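Local coordinates for dephospho-CoA kinase (PDB 4ZO4), which probably catalyses the last step of coenzyme A synthesis, the ATP-dependent phosphorylation of the 3'-hydroxyl of dephospho-CoA, at residues Y137-I147 with A158-E169. Numbering follows the deposited sequence.
Sequences YTPKELSLKRI and AKARLDSQIDIE
Leu142 and Gln165 both place CG anti to their own carbonyl carbon, with chi1 -55° and -66°, and the two side chains run antiparallel alongside one another. CD2 of Leu142 rests 3.8 Å from CB of Gln165. The extended Gln165 chain carries its amide to Lys140, which lies across it, nearly perpendicular. CD of Gln165 is 3.7 Å from CB of Lys140. With CG anti to the backbone N, Leu162 directs its methyls to Leu142 and Leu144. CD1 of Leu162 lies 3.6 Å from CA of Leu142, and CD2 of Leu162 lies by the N and CA of Leu144. CD1 of Leu144 in turn lies against CB of Ala158. Ile147 fits as a knob into the hole formed by Ala158, Arg161, Leu162 and Gln165. CD1 of Ile147 is 4.0 Å from CD1 of Leu162. Arg161 forms a salt bridge with Asp151. Toward the strand end, Glu169 OE1 sits at the edge of the Tyr137 ring, near its plane and close to OH, but a hydrogen bond is not established. The ring and carboxylate planes are 66° apart. Leu142 and Leu144 pack on a second subunit. Residues 137-147 follow strand 132-136, pass an inverse gamma turn centred on Leu142, and enter helix 144-151, which pairs with helix 155-172. This helical hairpin rises from a P-loop kinase core, with Tyr137 near the predicted ATP site, consistent with the lid of nucleoside monophosphate kinases.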
loop_
_atom_site.group_PDB
_atom_site.type_symbol
_atom_site.label_atom_id
_atom_site.label_comp_id
_atom_site.label_asym_id
_atom_site.label_seq_id
_atom_site.Cartn_x
_atom_site.Cartn_y
_atom_site.Cartn_z
ATOM N N TYR A 137 -7.397 -26.118 -3.703
ATOM C CA TYR A 137 -8.288 -25.099 -4.179
ATOM C C TYR A 137 -9.746 -25.541 -4.035
ATOM O O TYR A 137 -10.099 -26.671 -4.401
ATOM C CB TYR A 137 -7.992 -24.874 -5.654
ATOM C CG TYR A 137 -8.801 -23.797 -6.313
ATOM C CD1 TYR A 137 -9.056 -22.581 -5.657
ATOM C CD2 TYR A 137 -9.262 -23.953 -7.615
ATOM C CE1 TYR A 137 -9.760 -21.576 -6.280
ATOM C CE2 TYR A 137 -9.970 -22.945 -8.250
ATOM C CZ TYR A 137 -10.210 -21.759 -7.570
ATOM O OH TYR A 137 -10.922 -20.747 -8.169
ATOM N N THR A 138 -10.576 -24.640 -3.504
ATOM C CA THR A 138 -12.028 -24.778 -3.504
ATOM C C THR A 138 -12.706 -23.636 -4.300
ATOM O O THR A 138 -12.893 -22.554 -3.779
ATOM C CB THR A 138 -12.536 -24.764 -2.061
ATOM O OG1 THR A 138 -11.734 -25.652 -1.258
ATOM C CG2 THR A 138 -13.985 -25.180 -2.023
ATOM N N PRO A 139 -13.079 -23.868 -5.566
ATOM C CA PRO A 139 -13.672 -22.787 -6.366
ATOM C C PRO A 139 -14.817 -22.090 -5.647
ATOM O O PRO A 139 -15.476 -22.696 -4.808
ATOM C CB PRO A 139 -14.237 -23.502 -7.595
ATOM C CG PRO A 139 -13.608 -24.842 -7.623
ATOM C CD PRO A 139 -13.215 -25.180 -6.217
ATOM N N LYS A 140 -15.059 -20.833 -5.986
ATOM C CA LYS A 140 -16.129 -20.039 -5.352
ATOM C C LYS A 140 -16.824 -19.167 -6.371
ATOM O O LYS A 140 -16.228 -18.766 -7.368
ATOM C CB LYS A 140 -15.566 -19.131 -4.266
ATOM C CG LYS A 140 -15.035 -19.865 -3.050
ATOM C CD LYS A 140 -16.148 -20.459 -2.217
ATOM C CE LYS A 140 -15.575 -20.984 -0.920
ATOM N NZ LYS A 140 -16.657 -21.520 -0.061
ATOM N N GLU A 141 -18.094 -18.862 -6.137
ATOM C CA GLU A 141 -18.773 -17.938 -7.038
ATOM C C GLU A 141 -18.293 -16.524 -6.689
ATOM O O GLU A 141 -18.400 -16.062 -5.534
ATOM C CB GLU A 141 -20.296 -18.064 -6.987
ATOM C CG GLU A 141 -20.930 -18.019 -8.387
ATOM C CD GLU A 141 -22.439 -17.795 -8.357
ATOM O OE1 GLU A 141 -23.120 -18.175 -9.336
ATOM O OE2 GLU A 141 -22.947 -17.237 -7.359
ATOM N N LEU A 142 -17.718 -15.871 -7.692
ATOM C CA LEU A 142 -17.199 -14.544 -7.530
ATOM C C LEU A 142 -18.319 -13.564 -7.852
ATOM O O LEU A 142 -18.170 -12.663 -8.692
ATOM C CB LEU A 142 -15.989 -14.345 -8.442
ATOM C CG LEU A 142 -14.874 -15.385 -8.270
ATOM C CD1 LEU A 142 -13.716 -15.082 -9.205
ATOM C CD2 LEU A 142 -14.374 -15.444 -6.839
ATOM N N SER A 143 -19.440 -13.760 -7.167
ATOM C CA SER A 143 -20.629 -12.934 -7.318
ATOM C C SER A 143 -20.934 -12.325 -5.989
ATOM O O SER A 143 -21.189 -13.038 -5.020
ATOM C CB SER A 143 -21.834 -13.780 -7.720
ATOM O OG SER A 143 -23.029 -13.034 -7.631
ATOM N N LEU A 144 -20.934 -11.005 -5.942
ATOM C CA LEU A 144 -21.239 -10.303 -4.718
ATOM C C LEU A 144 -22.586 -10.712 -4.130
ATOM O O LEU A 144 -22.671 -11.078 -2.962
ATOM C CB LEU A 144 -21.265 -8.807 -4.971
ATOM C CG LEU A 144 -21.483 -7.991 -3.710
ATOM C CD1 LEU A 144 -20.346 -8.240 -2.742
ATOM C CD2 LEU A 144 -21.571 -6.534 -4.081
ATOM N N LYS A 145 -23.626 -10.660 -4.954
ATOM C CA LYS A 145 -25.012 -10.751 -4.471
ATOM C C LYS A 145 -25.294 -12.147 -3.922
ATOM O O LYS A 145 -25.984 -12.312 -2.912
ATOM C CB LYS A 145 -26.039 -10.439 -5.582
ATOM C CG LYS A 145 -25.632 -9.442 -6.677
ATOM C CD LYS A 145 -25.550 -8.004 -6.175
ATOM C CE LYS A 145 -25.710 -7.012 -7.316
ATOM N NZ LYS A 145 -26.493 -5.822 -6.887
ATOM N N ARG A 146 -24.746 -13.148 -4.594
ATOM C CA ARG A 146 -24.875 -14.506 -4.137
ATOM C C ARG A 146 -24.117 -14.758 -2.832
ATOM O O ARG A 146 -24.390 -15.727 -2.148
ATOM C CB ARG A 146 -24.438 -15.483 -5.239
ATOM C CG ARG A 146 -25.368 -15.548 -6.468
ATOM C CD ARG A 146 -26.782 -16.030 -6.137
ATOM N NE ARG A 146 -27.314 -16.993 -7.108
ATOM C CZ ARG A 146 -27.114 -18.321 -7.074
ATOM N NH1 ARG A 146 -26.365 -18.883 -6.125
ATOM N NH2 ARG A 146 -27.658 -19.102 -8.006
ATOM N N ILE A 147 -23.165 -13.903 -2.481
ATOM C CA ILE A 147 -22.465 -14.037 -1.201
ATOM C C ILE A 147 -23.269 -13.436 -0.038
ATOM O O ILE A 147 -23.227 -13.948 1.086
ATOM C CB ILE A 147 -21.061 -13.398 -1.255
ATOM C CG1 ILE A 147 -20.155 -14.161 -2.239
ATOM C CG2 ILE A 147 -20.425 -13.387 0.132
ATOM C CD1 ILE A 147 -18.835 -13.470 -2.540
ATOM N N ALA A 158 -19.191 -8.734 2.485
ATOM C CA ALA A 158 -19.199 -9.462 1.239
ATOM C C ALA A 158 -18.028 -9.025 0.375
ATOM O O ALA A 158 -17.368 -9.845 -0.279
ATOM C CB ALA A 158 -20.511 -9.244 0.523
ATOM N N LYS A 159 -17.749 -7.731 0.394
ATOM C CA LYS A 159 -16.668 -7.163 -0.408
ATOM C C LYS A 159 -15.376 -7.810 0.007
ATOM O O LYS A 159 -14.588 -8.237 -0.830
ATOM C CB LYS A 159 -16.590 -5.675 -0.150
ATOM C CG LYS A 159 -15.739 -4.915 -1.134
ATOM C CD LYS A 159 -15.114 -3.706 -0.467
ATOM C CE LYS A 159 -14.229 -2.964 -1.447
ATOM N NZ LYS A 159 -12.873 -2.765 -0.869
ATOM N N ALA A 160 -15.171 -7.900 1.317
ATOM C CA ALA A 160 -13.959 -8.489 1.882
ATOM C C ALA A 160 -13.784 -9.939 1.442
ATOM O O ALA A 160 -12.705 -10.375 0.989
ATOM C CB ALA A 160 -14.046 -8.433 3.383
ATOM N N ARG A 161 -14.867 -10.691 1.587
ATOM C CA ARG A 161 -14.833 -12.052 1.278
ATOM C C ARG A 161 -14.529 -12.238 -0.195
ATOM O O ARG A 161 -13.694 -13.062 -0.569
ATOM C CB ARG A 161 -16.176 -12.688 1.642
ATOM C CG ARG A 161 -16.020 -14.182 1.815
ATOM C CD ARG A 161 -17.180 -14.793 2.527
ATOM N NE ARG A 161 -16.740 -15.848 3.435
ATOM C CZ ARG A 161 -17.554 -16.772 3.931
ATOM N NH1 ARG A 161 -18.843 -16.786 3.593
ATOM N NH2 ARG A 161 -17.079 -17.699 4.756
ATOM N N LEU A 162 -15.234 -11.486 -1.031
ATOM C CA LEU A 162 -15.051 -11.547 -2.490
ATOM C C LEU A 162 -13.637 -11.183 -2.926
ATOM O O LEU A 162 -13.051 -11.802 -3.844
ATOM C CB LEU A 162 -16.034 -10.582 -3.197
ATOM C CG LEU A 162 -16.077 -10.654 -4.728
ATOM C CD1 LEU A 162 -16.115 -12.094 -5.189
ATOM C CD2 LEU A 162 -17.312 -10.010 -5.273
ATOM N N ASP A 163 -13.090 -10.140 -2.319
ATOM C CA ASP A 163 -11.748 -9.722 -2.700
ATOM C C ASP A 163 -10.729 -10.802 -2.396
ATOM O O ASP A 163 -9.793 -11.006 -3.148
ATOM C CB ASP A 163 -11.380 -8.448 -1.965
ATOM C CG ASP A 163 -12.041 -7.213 -2.559
ATOM O OD1 ASP A 163 -12.339 -7.167 -3.788
ATOM O OD2 ASP A 163 -12.261 -6.277 -1.769
ATOM N N SER A 164 -10.886 -11.475 -1.271
ATOM C CA SER A 164 -9.907 -12.448 -0.874
ATOM C C SER A 164 -9.995 -13.625 -1.812
ATOM O O SER A 164 -8.978 -14.095 -2.307
ATOM C CB SER A 164 -10.117 -12.877 0.560
ATOM O OG SER A 164 -11.434 -13.312 0.730
ATOM N N GLN A 165 -11.211 -14.069 -2.109
ATOM C CA GLN A 165 -11.398 -15.115 -3.119
ATOM C C GLN A 165 -10.756 -14.733 -4.430
ATOM O O GLN A 165 -10.053 -15.532 -5.020
ATOM C CB GLN A 165 -12.865 -15.436 -3.319
ATOM C CG GLN A 165 -13.509 -16.061 -2.081
ATOM C CD GLN A 165 -15.033 -16.134 -2.181
ATOM O OE1 GLN A 165 -15.606 -16.058 -3.271
ATOM N NE2 GLN A 165 -15.697 -16.283 -1.037
ATOM N N ILE A 166 -10.924 -13.492 -4.876
ATOM C CA ILE A 166 -10.298 -13.119 -6.161
ATOM C C ILE A 166 -8.779 -13.234 -6.087
ATOM O O ILE A 166 -8.140 -13.832 -6.952
ATOM C CB ILE A 166 -10.673 -11.725 -6.619
ATOM C CG1 ILE A 166 -12.198 -11.616 -6.799
ATOM C CG2 ILE A 166 -10.002 -11.425 -7.959
ATOM C CD1 ILE A 166 -12.688 -10.175 -6.949
ATOM N N ASP A 167 -8.219 -12.676 -5.022
ATOM C CA ASP A 167 -6.802 -12.809 -4.764
ATOM C C ASP A 167 -6.345 -14.301 -4.718
ATOM O O ASP A 167 -5.351 -14.656 -5.359
ATOM C CB ASP A 167 -6.433 -11.989 -3.503
ATOM C CG ASP A 167 -6.683 -10.472 -3.713
ATOM O OD1 ASP A 167 -6.656 -10.065 -4.883
ATOM O OD2 ASP A 167 -6.938 -9.699 -2.756
ATOM N N ILE A 168 -7.082 -15.163 -4.008
ATOM C CA ILE A 168 -6.786 -16.603 -3.995
ATOM C C ILE A 168 -6.646 -17.174 -5.423
ATOM O O ILE A 168 -5.640 -17.846 -5.741
ATOM C CB ILE A 168 -7.851 -17.410 -3.220
ATOM C CG1 ILE A 168 -7.672 -17.225 -1.712
ATOM C CG2 ILE A 168 -7.709 -18.899 -3.491
ATOM C CD1 ILE A 168 -8.897 -17.611 -0.911
ATOM N N GLU A 169 -7.628 -16.913 -6.285
ATOM C CA GLU A 169 -7.538 -17.387 -7.663
ATOM C C GLU A 169 -6.316 -16.851 -8.380
ATOM O O GLU A 169 -5.675 -17.582 -9.165
ATOM C CB GLU A 169 -8.756 -17.000 -8.466
ATOM C CG GLU A 169 -10.019 -17.729 -8.064
ATOM C CD GLU A 169 -11.070 -17.752 -9.168
ATOM O OE1 GLU A 169 -11.992 -18.603 -9.067
ATOM O OE2 GLU A 169 -10.993 -16.932 -10.126
#